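Local coordinates for protein amine Dehydrogenase (Pseudomonas putida, PDB 1JMX) that binds two c-type hemes and, as the diheme subunit of a quinohemoprotein amine dehydrogenase, probably transfers electrons, at residues A[257-262]-A[277-282]; A[181-186]-A[199-204]; A[393-398]-A[466-471]. One frame throughout, in Å; residues are numbered along the deposited sequence.

In the fold
From the N terminus, the heme-binding helices come first and all three contacts follow in the beta domains. Contact 2 closes the hairpin of strands 182-190 and 194-204, the first two strands of an eight-stranded antiparallel barrel. Contact 1 closes the hairpin of strands 259-266 and 269-280, the last two. Strand 269-280 also pairs with strand 182-190, so contacts 1 and 2 meet where the barrel seals; their centres are about 9 Å apart. Contact 3 closes a much longer loop in a later domain, between strands 391-400 and 462-470. Its centre lies about 31 Å from that of contact 1. The three loops run in series, with no nesting or crossing.

Contact 1. Residues A[257-262]-A[277-282]; sequences DGEMKG and TAVKEG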
ATOM      1  N   ASP A 257     -21.646  26.580  10.043  1.00 26.44           N
ATOM      2  CA  ASP A 257     -22.099  27.459  11.128  1.00 28.41           C
ATOM      3  C   ASP A 257     -21.078  28.575  11.464  1.00 27.01           C
ATOM      4  O   ASP A 257     -20.836  28.885  12.631  1.00 27.51           O
ATOM      5  CB  ASP A 257     -22.432  26.555  12.343  1.00 33.31           C
ATOM      6  CG  ASP A 257     -22.725  27.328  13.626  1.00 37.97           C
ATOM      7  OD1 ASP A 257     -23.828  27.912  13.752  1.00 40.07           O
ATOM      8  OD2 ASP A 257     -21.845  27.321  14.527  1.00 41.15           O
ATOM      9  N   GLY A 258     -20.490  29.176  10.428  1.00 26.18           N
ATOM     10  CA  GLY A 258     -19.503  30.235  10.629  1.00 25.16           C
ATOM     11  C   GLY A 258     -18.270  29.791  11.405  1.00 24.83           C
ATOM     12  O   GLY A 258     -17.646  30.566  12.134  1.00 24.78           O
ATOM     13  N   GLU A 259     -17.901  28.534  11.205  1.00 23.55           N
ATOM     14  CA  GLU A 259     -16.773  27.934  11.878  1.00 21.79           C
ATOM     15  C   GLU A 259     -16.091  27.031  10.864  1.00 19.78           C
ATOM     16  O   GLU A 259     -16.753  26.337  10.099  1.00 18.53           O
ATOM     17  CB  GLU A 259     -17.296  27.109  13.050  1.00 24.15           C
ATOM     18  CG  GLU A 259     -16.288  26.831  14.150  1.00 30.88           C
ATOM     19  CD  GLU A 259     -16.850  25.929  15.242  1.00 33.70           C
ATOM     20  OE1 GLU A 259     -16.046  25.267  15.939  1.00 35.91           O
ATOM     21  OE2 GLU A 259     -18.091  25.864  15.397  1.00 36.12           O
ATOM     22  N   MET A 260     -14.768  27.095  10.815  1.00 18.71           N
ATOM     23  CA  MET A 260     -14.000  26.270   9.900  1.00 18.25           C
ATOM     24  C   MET A 260     -13.100  25.322  10.652  1.00 19.15           C
ATOM     25  O   MET A 260     -12.291  25.742  11.476  1.00 20.57           O
ATOM     26  CB  MET A 260     -13.155  27.127   8.969  1.00 17.76           C
ATOM     27  CG  MET A 260     -13.936  27.681   7.812  1.00 18.13           C
ATOM     28  SD  MET A 260     -12.879  28.560   6.696  1.00 21.27           S
ATOM     29  CE  MET A 260     -14.064  29.770   5.999  1.00 20.58           C
ATOM     30  N   LYS A 261     -13.253  24.035  10.386  1.00 17.67           N
ATOM     31  CA  LYS A 261     -12.430  23.050  11.047  1.00 17.32           C
ATOM     32  C   LYS A 261     -11.784  22.157  10.021  1.00 15.51           C
ATOM     33  O   LYS A 261     -12.419  21.748   9.058  1.00 14.93           O
ATOM     34  CB  LYS A 261     -13.253  22.249  12.042  1.00 18.43           C
ATOM     35  CG  LYS A 261     -13.476  22.995  13.335  1.00 24.95           C
ATOM     36  CD  LYS A 261     -14.927  22.935  13.789  1.00 28.88           C
ATOM     37  CE  LYS A 261     -15.815  23.795  12.900  1.00 31.88           C
ATOM     38  NZ  LYS A 261     -17.272  23.654  13.224  1.00 32.65           N
ATOM     39  N   GLY A 262     -10.496  21.901  10.211  1.00 14.33           N
ATOM     40  CA  GLY A 262      -9.778  21.059   9.286  1.00 12.78           C
ATOM     41  C   GLY A 262      -8.283  21.025   9.508  1.00 13.04           C
ATOM     42  O   GLY A 262      -7.795  21.133  10.637  1.00 11.58           O
ATOM     43  N   THR A 277      -8.526  25.515  13.279  1.00 16.93           N
ATOM     44  CA  THR A 277      -9.877  25.841  13.688  1.00 17.34           C
ATOM     45  C   THR A 277      -9.998  27.353  13.572  1.00 16.39           C
ATOM     46  O   THR A 277      -9.050  28.074  13.854  1.00 16.58           O
ATOM     47  CB  THR A 277     -10.195  25.323  15.116  1.00 17.90           C
ATOM     48  OG1 THR A 277     -11.539  25.680  15.461  1.00 22.87           O
ATOM     49  CG2 THR A 277      -9.234  25.894  16.148  1.00 20.68           C
ATOM     50  N   ALA A 278     -11.119  27.824  13.052  1.00 15.98           N
ATOM     51  CA  ALA A 278     -11.323  29.254  12.886  1.00 17.31           C
ATOM     52  C   ALA A 278     -12.768  29.615  13.173  1.00 19.63           C
ATOM     53  O   ALA A 278     -13.647  28.743  13.187  1.00 20.38           O
ATOM     54  CB  ALA A 278     -10.936  29.703  11.469  1.00 15.13           C
ATOM     55  N   VAL A 279     -13.005  30.904  13.404  1.00 20.84           N
ATOM     56  CA  VAL A 279     -14.339  31.404  13.694  1.00 21.77           C
ATOM     57  C   VAL A 279     -14.554  32.727  12.975  1.00 21.45           C
ATOM     58  O   VAL A 279     -13.694  33.603  13.001  1.00 20.53           O
ATOM     59  CB  VAL A 279     -14.543  31.584  15.216  1.00 22.37           C
ATOM     60  CG1 VAL A 279     -15.806  32.366  15.498  1.00 24.71           C
ATOM     61  CG2 VAL A 279     -14.640  30.229  15.874  1.00 24.48           C
ATOM     62  N   LYS A 280     -15.704  32.858  12.320  1.00 21.45           N
ATOM     63  CA  LYS A 280     -16.016  34.079  11.602  1.00 22.44           C
ATOM     64  C   LYS A 280     -16.452  35.195  12.545  1.00 23.57           C
ATOM     65  O   LYS A 280     -17.140  34.968  13.543  1.00 21.28           O
ATOM     66  CB  LYS A 280     -17.113  33.843  10.572  1.00 21.53           C
ATOM     67  CG  LYS A 280     -17.356  35.037   9.674  1.00 22.82           C
ATOM     68  CD  LYS A 280     -18.549  34.819   8.761  1.00 26.84           C
ATOM     69  CE  LYS A 280     -18.844  36.063   7.907  1.00 29.43           C
ATOM     70  NZ  LYS A 280     -19.196  37.258   8.744  1.00 33.16           N
ATOM     71  N   GLU A 281     -16.040  36.407  12.200  1.00 26.06           N
ATOM     72  CA  GLU A 281     -16.387  37.593  12.962  1.00 28.71           C
ATOM     73  C   GLU A 281     -17.905  37.696  12.993  1.00 28.31           C
ATOM     74  O   GLU A 281     -18.579  37.221  12.080  1.00 27.47           O
ATOM     75  CB  GLU A 281     -15.796  38.830  12.287  1.00 31.76           C
ATOM     76  CG  GLU A 281     -16.232  38.994  10.832  1.00 36.06           C
ATOM     77  CD  GLU A 281     -15.742  40.288  10.204  1.00 38.35           C
ATOM     78  OE1 GLU A 281     -15.575  40.310   8.963  1.00 38.63           O
ATOM     79  OE2 GLU A 281     -15.536  41.284  10.949  1.00 39.80           O
ATOM     80  N   GLY A 282     -18.436  38.285  14.059  1.00 29.48           N
ATOM     81  CA  GLY A 282     -19.876  38.425  14.178  1.00 30.95           C
ATOM     82  C   GLY A 282     -20.468  37.634  15.327  1.00 32.25           C
ATOM     83  O   GLY A 282     -21.581  37.926  15.757  1.00 33.49           O
TER
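Glu259 and Val279 face each other in a non-hydrogen-bonded pair of the last hairpin of the eight-stranded antiparallel barrel, with Lys261 and Thr277 on the same face. Strand 269-280 pairs in turn with strand 182-190 and so closes the barrel. The Glu259 chain leaves with CG anti to the backbone N (chi1 -158°) and stays extended. Its CG crosses Val279 obliquely, 4.2 Å from Val279 CG2, and lies 3.4 Å from Ala278 O. Lys261 CG stands beside its backbone N, anti to the carbonyl carbon, and passes Thr277 OG1. The lysine chain then bends at chi2 and chi3, bringing Lys261 NZ to 3.2 Å from Glu259 OE2, a salt bridge within one strand. On the other face Met260 CB meets Ala278 CB at 4.2 Å, and both side chains touch Trp184.

Three hydrogen bonds join the backbones. Met260 and Ala278 exchange two. The straightest is Lys280 N to Gly258 O, 3.0 Å at 174°. Gly258 O also accepts a bond from Lys283 NZ, so two donors grip it just before the strand begins. One face thus mixes a partly exposed salt bridge with apolar Val279, which packs on Leu287; the other is buried and apolar.

Contact 2. Residues A[181-186]-A[199-204]; sequences PGQWAF and VMSVTP
Four main-chain hydrogen bonds tie the first two strands of the barrel together as an antiparallel hairpin. Gly182 and Val202 exchange two of them. Val202 N approaches Gly182 O nearly along the C=O axis. Trp184 and Met200 exchange the other two: Met200 N to Trp184 O and Trp184 N to Met200 O are both 2.7 Å. The first is almost straight at 173°, while the second is bent to 133°. A CA-H...O contact adds to the ladder, with Val199 CA 3.4 Å from Trp184 O.

The apolar contacts lie mainly on the face of Trp184, Met200 and Val202. Trp184 CG stands beside its backbone N, and the indole crosses Val202 obliquely, with Trp184 CD1 3.7 Å from Val202 CG2. Met200 O sits at the edge of the indole, near its plane. Phe186 takes the crowded position between N and carbonyl carbon (chi1 72°). This swings its ring back to the partner strand, where Phe186 CD1 lies 4.0 Å from Met200 CB. Met200 N is at that ring's edge, in its plane. At the open end of the hairpin, away from its turn, Pro181 CB meets Pro204 CD obliquely at 4.0 Å.

The side-chain polar contact is on the other face. Gln183 bends at chi2 and carries OE1 over to Ser201, whose OG gives Gln183 OE1 a weak hydrogen bond of 3.3 Å.

Trp184 NE1 bonds to Leu180 O, which should help fix the turn of the indole. Met260 touches both Trp184 and Met200. The bonding between the strands therefore rests on the backbone, while the aromatic and thioether side chains form a buried apolar layer and the amide-hydroxyl pair contributes little.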
ATOM      1  N   PRO A 181     -17.535  35.049   3.142  1.00 21.81           N
ATOM      2  CA  PRO A 181     -16.667  36.231   3.162  1.00 22.60           C
ATOM      3  C   PRO A 181     -16.671  36.985   4.499  1.00 21.99           C
ATOM      4  O   PRO A 181     -17.691  37.039   5.190  1.00 21.96           O
ATOM      5  CB  PRO A 181     -17.233  37.079   2.023  1.00 22.57           C
ATOM      6  CG  PRO A 181     -17.660  36.041   1.038  1.00 21.63           C
ATOM      7  CD  PRO A 181     -18.395  35.070   1.945  1.00 22.39           C
ATOM      8  N   GLY A 182     -15.515  37.539   4.855  1.00 21.73           N
ATOM      9  CA  GLY A 182     -15.386  38.277   6.097  1.00 21.98           C
ATOM     10  C   GLY A 182     -14.049  37.988   6.745  1.00 21.97           C
ATOM     11  O   GLY A 182     -13.151  37.447   6.103  1.00 21.54           O
ATOM     12  N   GLN A 183     -13.906  38.343   8.018  1.00 22.37           N
ATOM     13  CA  GLN A 183     -12.661  38.096   8.730  1.00 23.16           C
ATOM     14  C   GLN A 183     -12.839  36.832   9.556  1.00 21.89           C
ATOM     15  O   GLN A 183     -13.919  36.574  10.102  1.00 21.08           O
ATOM     16  CB  GLN A 183     -12.285  39.278   9.627  1.00 25.54           C
ATOM     17  CG  GLN A 183     -12.257  40.642   8.922  1.00 32.16           C
ATOM     18  CD  GLN A 183     -11.313  40.697   7.722  1.00 35.01           C
ATOM     19  OE1 GLN A 183     -10.318  39.974   7.668  1.00 37.15           O
ATOM     20  NE2 GLN A 183     -11.620  41.570   6.758  1.00 37.02           N
ATOM     21  N   TRP A 184     -11.780  36.036   9.629  1.00 20.49           N
ATOM     22  CA  TRP A 184     -11.830  34.785  10.361  1.00 20.18           C
ATOM     23  C   TRP A 184     -10.655  34.620  11.303  1.00 20.81           C
ATOM     24  O   TRP A 184      -9.530  34.419  10.863  1.00 22.89           O
ATOM     25  CB  TRP A 184     -11.846  33.603   9.386  1.00 18.10           C
ATOM     26  CG  TRP A 184     -13.125  33.434   8.637  1.00 15.61           C
ATOM     27  CD1 TRP A 184     -13.582  34.201   7.598  1.00 14.40           C
ATOM     28  CD2 TRP A 184     -14.100  32.404   8.836  1.00 16.22           C
ATOM     29  NE1 TRP A 184     -14.777  33.706   7.138  1.00 13.86           N
ATOM     30  CE2 TRP A 184     -15.120  32.603   7.877  1.00 15.67           C
ATOM     31  CE3 TRP A 184     -14.211  31.328   9.730  1.00 14.59           C
ATOM     32  CZ2 TRP A 184     -16.238  31.763   7.786  1.00 15.23           C
ATOM     33  CZ3 TRP A 184     -15.323  30.495   9.640  1.00 13.99           C
ATOM     34  CH2 TRP A 184     -16.321  30.718   8.674  1.00 13.43           C
ATOM     35  N   ALA A 185     -10.922  34.666  12.602  1.00 20.30           N
ATOM     36  CA  ALA A 185      -9.866  34.484  13.594  1.00 19.87           C
ATOM     37  C   ALA A 185      -9.532  33.005  13.641  1.00 18.68           C
ATOM     38  O   ALA A 185     -10.426  32.172  13.783  1.00 20.33           O
ATOM     39  CB  ALA A 185     -10.342  34.954  14.969  1.00 19.72           C
ATOM     40  N   PHE A 186      -8.258  32.663  13.501  1.00 18.28           N
ATOM     41  CA  PHE A 186      -7.875  31.262  13.549  1.00 17.75           C
ATOM     42  C   PHE A 186      -6.810  30.912  14.589  1.00 18.29           C
ATOM     43  O   PHE A 186      -6.026  31.756  15.038  1.00 18.17           O
ATOM     44  CB  PHE A 186      -7.471  30.742  12.154  1.00 18.00           C
ATOM     45  CG  PHE A 186      -6.143  31.255  11.657  1.00 19.08           C
ATOM     46  CD1 PHE A 186      -6.083  32.335  10.784  1.00 20.20           C
ATOM     47  CD2 PHE A 186      -4.952  30.643  12.049  1.00 19.35           C
ATOM     48  CE1 PHE A 186      -4.858  32.801  10.303  1.00 20.24           C
ATOM     49  CE2 PHE A 186      -3.722  31.103  11.575  1.00 21.06           C
ATOM     50  CZ  PHE A 186      -3.676  32.185  10.699  1.00 20.42           C
ATOM     51  N   VAL A 199      -5.439  35.947  11.629  1.00 20.76           N
ATOM     52  CA  VAL A 199      -6.700  36.290  10.989  1.00 21.19           C
ATOM     53  C   VAL A 199      -6.645  35.973   9.504  1.00 19.83           C
ATOM     54  O   VAL A 199      -5.687  36.296   8.811  1.00 19.50           O
ATOM     55  CB  VAL A 199      -7.066  37.792  11.205  1.00 22.47           C
ATOM     56  CG1 VAL A 199      -8.337  38.149  10.435  1.00 23.77           C
ATOM     57  CG2 VAL A 199      -7.284  38.067  12.684  1.00 22.69           C
ATOM     58  N   MET A 200      -7.680  35.294   9.042  1.00 19.28           N
ATOM     59  CA  MET A 200      -7.791  34.929   7.655  1.00 19.69           C
ATOM     60  C   MET A 200      -8.918  35.747   7.057  1.00 18.95           C
ATOM     61  O   MET A 200     -10.052  35.721   7.530  1.00 18.77           O
ATOM     62  CB  MET A 200      -8.079  33.438   7.514  1.00 19.32           C
ATOM     63  CG  MET A 200      -8.036  32.953   6.076  1.00 21.34           C
ATOM     64  SD  MET A 200      -8.238  31.166   5.941  1.00 22.10           S
ATOM     65  CE  MET A 200      -9.981  30.965   6.283  1.00 18.65           C
ATOM     66  N   SER A 201      -8.558  36.547   6.069  1.00 19.43           N
ATOM     67  CA  SER A 201      -9.502  37.391   5.377  1.00 21.05           C
ATOM     68  C   SER A 201      -9.965  36.670   4.111  1.00 20.33           C
ATOM     69  O   SER A 201      -9.163  36.302   3.253  1.00 20.70           O
ATOM     70  CB  SER A 201      -8.827  38.719   5.028  1.00 23.53           C
ATOM     71  OG  SER A 201      -9.734  39.630   4.421  1.00 30.06           O
ATOM     72  N   VAL A 202     -11.266  36.431   4.031  1.00 20.40           N
ATOM     73  CA  VAL A 202     -11.866  35.762   2.886  1.00 19.98           C
ATOM     74  C   VAL A 202     -12.688  36.797   2.140  1.00 20.62           C
ATOM     75  O   VAL A 202     -13.533  37.460   2.731  1.00 21.18           O
ATOM     76  CB  VAL A 202     -12.805  34.615   3.331  1.00 18.35           C
ATOM     77  CG1 VAL A 202     -13.358  33.888   2.122  1.00 18.55           C
ATOM     78  CG2 VAL A 202     -12.070  33.649   4.241  1.00 17.09           C
ATOM     79  N   THR A 203     -12.397  36.977   0.858  1.00 22.98           N
ATOM     80  CA  THR A 203     -13.137  37.930   0.034  1.00 25.29           C
ATOM     81  C   THR A 203     -13.629  37.165  -1.185  1.00 26.34           C
ATOM     82  O   THR A 203     -12.961  36.256  -1.659  1.00 27.13           O
ATOM     83  CB  THR A 203     -12.259  39.146  -0.423  1.00 25.15           C
ATOM     84  OG1 THR A 203     -11.255  38.704  -1.338  1.00 27.31           O
ATOM     85  CG2 THR A 203     -11.578  39.817   0.769  1.00 25.31           C
ATOM     86  N   PRO A 204     -14.797  37.537  -1.723  1.00 28.03           N
ATOM     87  CA  PRO A 204     -15.352  36.851  -2.895  1.00 29.11           C
ATOM     88  C   PRO A 204     -14.567  37.005  -4.196  1.00 29.19           C
ATOM     89  O   PRO A 204     -13.695  37.871  -4.342  1.00 29.62           O
ATOM     90  CB  PRO A 204     -16.746  37.467  -3.016  1.00 29.83           C
ATOM     91  CG  PRO A 204     -16.504  38.886  -2.583  1.00 29.56           C
ATOM     92  CD  PRO A 204     -15.644  38.682  -1.338  1.00 28.96           C
TER

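Contact 3. Residues A[393-398]-A[466-471]; sequences FEAEAW and VIATLA
Strands 391-400 and 462-470 belong to one mixed sheet that curls over on itself, consistent with the immunoglobulin-like sandwich of E-set domains. They are not sheet neighbours but pack face to face through apolar side chains. The short runs 394-398 and 466-470 cross at -53°, with their axes 7.9 Å apart at closest approach. Phe393 opens the contact. Its CG is anti to the carbonyl carbon (chi1 -48°), and its ring reaches tip to tip toward Val466. Val466 CG1 lies over the middle of one ring face, 4.0 Å from the Phe393 centroid, in a CH-pi contact. The other branch, Val466 CG2, sits over the same face near the far end of the ring, 3.8 Å from Phe393 CZ. Met481 touches both residues. An alanine here would lack the ring and its face contact with Val466, and would probably loosen the packing round Val466 and Met481.

Ala395 CB touches Ala468 CB and Leu470 CD1, each at 3.9 Å. Glu396 points away; its OE1 accepts a hydrogen bond from Trp398 NE1 in the indole plane, and its OE2 makes a salt bridge with Arg408 NH1. Last comes Ala397, whose CB lies 4.2 Å from Leu470 CD2.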
ATOM      1  N   PHE A 393       7.171  14.658  16.027  1.00 14.57           N
ATOM      2  CA  PHE A 393       6.664  14.302  17.335  1.00 15.54           C
ATOM      3  C   PHE A 393       6.505  15.409  18.341  1.00 17.10           C
ATOM      4  O   PHE A 393       7.102  16.474  18.225  1.00 18.14           O
ATOM      5  CB  PHE A 393       7.533  13.196  17.930  1.00 13.66           C
ATOM      6  CG  PHE A 393       7.785  12.065  16.990  1.00 13.37           C
ATOM      7  CD1 PHE A 393       8.916  12.061  16.178  1.00 14.99           C
ATOM      8  CD2 PHE A 393       6.884  11.018  16.890  1.00 12.78           C
ATOM      9  CE1 PHE A 393       9.142  11.025  15.275  1.00 14.03           C
ATOM     10  CE2 PHE A 393       7.100   9.979  15.991  1.00 14.18           C
ATOM     11  CZ  PHE A 393       8.231   9.983  15.182  1.00 12.90           C
ATOM     12  N   GLU A 394       5.727  15.104  19.369  1.00 17.81           N
ATOM     13  CA  GLU A 394       5.453  16.028  20.446  1.00 18.85           C
ATOM     14  C   GLU A 394       5.430  15.203  21.748  1.00 18.40           C
ATOM     15  O   GLU A 394       5.115  14.013  21.726  1.00 16.56           O
ATOM     16  CB  GLU A 394       4.099  16.681  20.186  1.00 21.82           C
ATOM     17  CG  GLU A 394       3.943  18.053  20.757  1.00 26.62           C
ATOM     18  CD  GLU A 394       4.545  19.143  19.900  1.00 27.16           C
ATOM     19  OE1 GLU A 394       4.036  19.384  18.785  1.00 28.53           O
ATOM     20  OE2 GLU A 394       5.498  19.796  20.363  1.00 31.17           O
ATOM     21  N   ALA A 395       5.848  15.805  22.858  1.00 17.31           N
ATOM     22  CA  ALA A 395       5.845  15.107  24.146  1.00 16.15           C
ATOM     23  C   ALA A 395       4.686  15.617  24.988  1.00 17.01           C
ATOM     24  O   ALA A 395       4.675  16.771  25.409  1.00 17.64           O
ATOM     25  CB  ALA A 395       7.161  15.314  24.872  1.00 15.72           C
ATOM     26  N   GLU A 396       3.683  14.766  25.170  1.00 15.85           N
ATOM     27  CA  GLU A 396       2.490  15.099  25.937  1.00 17.26           C
ATOM     28  C   GLU A 396       2.631  14.791  27.429  1.00 16.17           C
ATOM     29  O   GLU A 396       2.728  13.639  27.829  1.00 15.18           O
ATOM     30  CB  GLU A 396       1.299  14.359  25.351  1.00 17.26           C
ATOM     31  CG  GLU A 396       0.004  14.547  26.086  1.00 19.37           C
ATOM     32  CD  GLU A 396      -1.031  13.567  25.609  1.00 21.04           C
ATOM     33  OE1 GLU A 396      -0.811  12.352  25.783  1.00 22.47           O
ATOM     34  OE2 GLU A 396      -2.046  13.995  25.031  1.00 22.25           O
ATOM     35  N   ALA A 397       2.594  15.844  28.240  1.00 17.02           N
ATOM     36  CA  ALA A 397       2.744  15.743  29.690  1.00 16.61           C
ATOM     37  C   ALA A 397       1.449  15.504  30.453  1.00 15.44           C
ATOM     38  O   ALA A 397       0.412  16.069  30.125  1.00 14.91           O
ATOM     39  CB  ALA A 397       3.435  16.986  30.222  1.00 13.63           C
ATOM     40  N   TRP A 398       1.543  14.671  31.487  1.00 16.19           N
ATOM     41  CA  TRP A 398       0.412  14.337  32.347  1.00 17.90           C
ATOM     42  C   TRP A 398       0.805  14.407  33.812  1.00 18.62           C
ATOM     43  O   TRP A 398       1.903  14.017  34.200  1.00 17.93           O
ATOM     44  CB  TRP A 398      -0.108  12.925  32.071  1.00 19.66           C
ATOM     45  CG  TRP A 398      -0.715  12.763  30.737  1.00 21.22           C
ATOM     46  CD1 TRP A 398      -0.055  12.648  29.553  1.00 21.70           C
ATOM     47  CD2 TRP A 398      -2.112  12.716  30.431  1.00 23.40           C
ATOM     48  NE1 TRP A 398      -0.950  12.536  28.525  1.00 22.99           N
ATOM     49  CE2 TRP A 398      -2.224  12.573  29.030  1.00 23.24           C
ATOM     50  CE3 TRP A 398      -3.285  12.781  31.205  1.00 24.61           C
ATOM     51  CZ2 TRP A 398      -3.460  12.491  28.378  1.00 23.65           C
ATOM     52  CZ3 TRP A 398      -4.522  12.700  30.556  1.00 25.04           C
ATOM     53  CH2 TRP A 398      -4.595  12.556  29.153  1.00 24.89           C
ATOM     54  N   VAL A 466      11.269   6.080  19.578  1.00 16.09           N
ATOM     55  CA  VAL A 466      11.372   7.525  19.726  1.00 16.96           C
ATOM     56  C   VAL A 466      11.312   7.931  21.196  1.00 17.80           C
ATOM     57  O   VAL A 466      10.268   7.811  21.833  1.00 17.07           O
ATOM     58  CB  VAL A 466      10.241   8.216  18.933  1.00 17.29           C
ATOM     59  CG1 VAL A 466      10.241   9.710  19.182  1.00 20.10           C
ATOM     60  CG2 VAL A 466      10.406   7.921  17.444  1.00 17.98           C
ATOM     61  N   ILE A 467      12.434   8.419  21.724  1.00 17.39           N
ATOM     62  CA  ILE A 467      12.510   8.827  23.129  1.00 16.44           C
ATOM     63  C   ILE A 467      12.494  10.337  23.333  1.00 15.27           C
ATOM     64  O   ILE A 467      13.329  11.057  22.788  1.00 13.49           O
ATOM     65  CB  ILE A 467      13.801   8.297  23.824  1.00 18.06           C
ATOM     66  CG1 ILE A 467      14.079   6.843  23.435  1.00 16.48           C
ATOM     67  CG2 ILE A 467      13.677   8.432  25.346  1.00 15.66           C
ATOM     68  CD1 ILE A 467      13.008   5.906  23.815  1.00 15.68           C
ATOM     69  N   ALA A 468      11.532  10.799  24.126  1.00 15.00           N
ATOM     70  CA  ALA A 468      11.408  12.211  24.472  1.00 16.89           C
ATOM     71  C   ALA A 468      11.724  12.326  25.960  1.00 18.18           C
ATOM     72  O   ALA A 468      11.278  11.504  26.759  1.00 18.12           O
ATOM     73  CB  ALA A 468       9.998  12.708  24.215  1.00 17.22           C
ATOM     74  N   THR A 469      12.542  13.305  26.324  1.00 18.85           N
ATOM     75  CA  THR A 469      12.881  13.504  27.726  1.00 19.70           C
ATOM     76  C   THR A 469      12.564  14.952  28.058  1.00 19.31           C
ATOM     77  O   THR A 469      13.138  15.873  27.483  1.00 18.39           O
ATOM     78  CB  THR A 469      14.356  13.167  28.027  1.00 21.13           C
ATOM     79  OG1 THR A 469      15.210  14.010  27.256  1.00 27.27           O
ATOM     80  CG2 THR A 469      14.663  11.725  27.683  1.00 19.21           C
ATOM     81  N   LEU A 470      11.588  15.135  28.938  1.00 18.98           N
ATOM     82  CA  LEU A 470      11.147  16.456  29.341  1.00 20.87           C
ATOM     83  C   LEU A 470      12.236  17.373  29.884  1.00 22.11           C
ATOM     84  O   LEU A 470      13.086  16.962  30.673  1.00 20.74           O
ATOM     85  CB  LEU A 470      10.013  16.328  30.348  1.00 20.49           C
ATOM     86  CG  LEU A 470       8.673  16.868  29.868  1.00 22.07           C
ATOM     87  CD1 LEU A 470       8.373  16.352  28.470  1.00 19.82           C
ATOM     88  CD2 LEU A 470       7.587  16.475  30.859  1.00 20.51           C
ATOM     89  N   ALA A 471      12.237  18.605  29.385  1.00 24.10           N
ATOM     90  CA  ALA A 471      13.189  19.615  29.827  1.00 27.17           C
ATOM     91  C   ALA A 471      12.821  19.938  31.275  1.00 28.91           C
ATOM     92  O   ALA A 471      13.682  20.196  32.109  1.00 30.72           O
ATOM     93  CB  ALA A 471      13.064  20.858  28.969  1.00 25.02           C
TER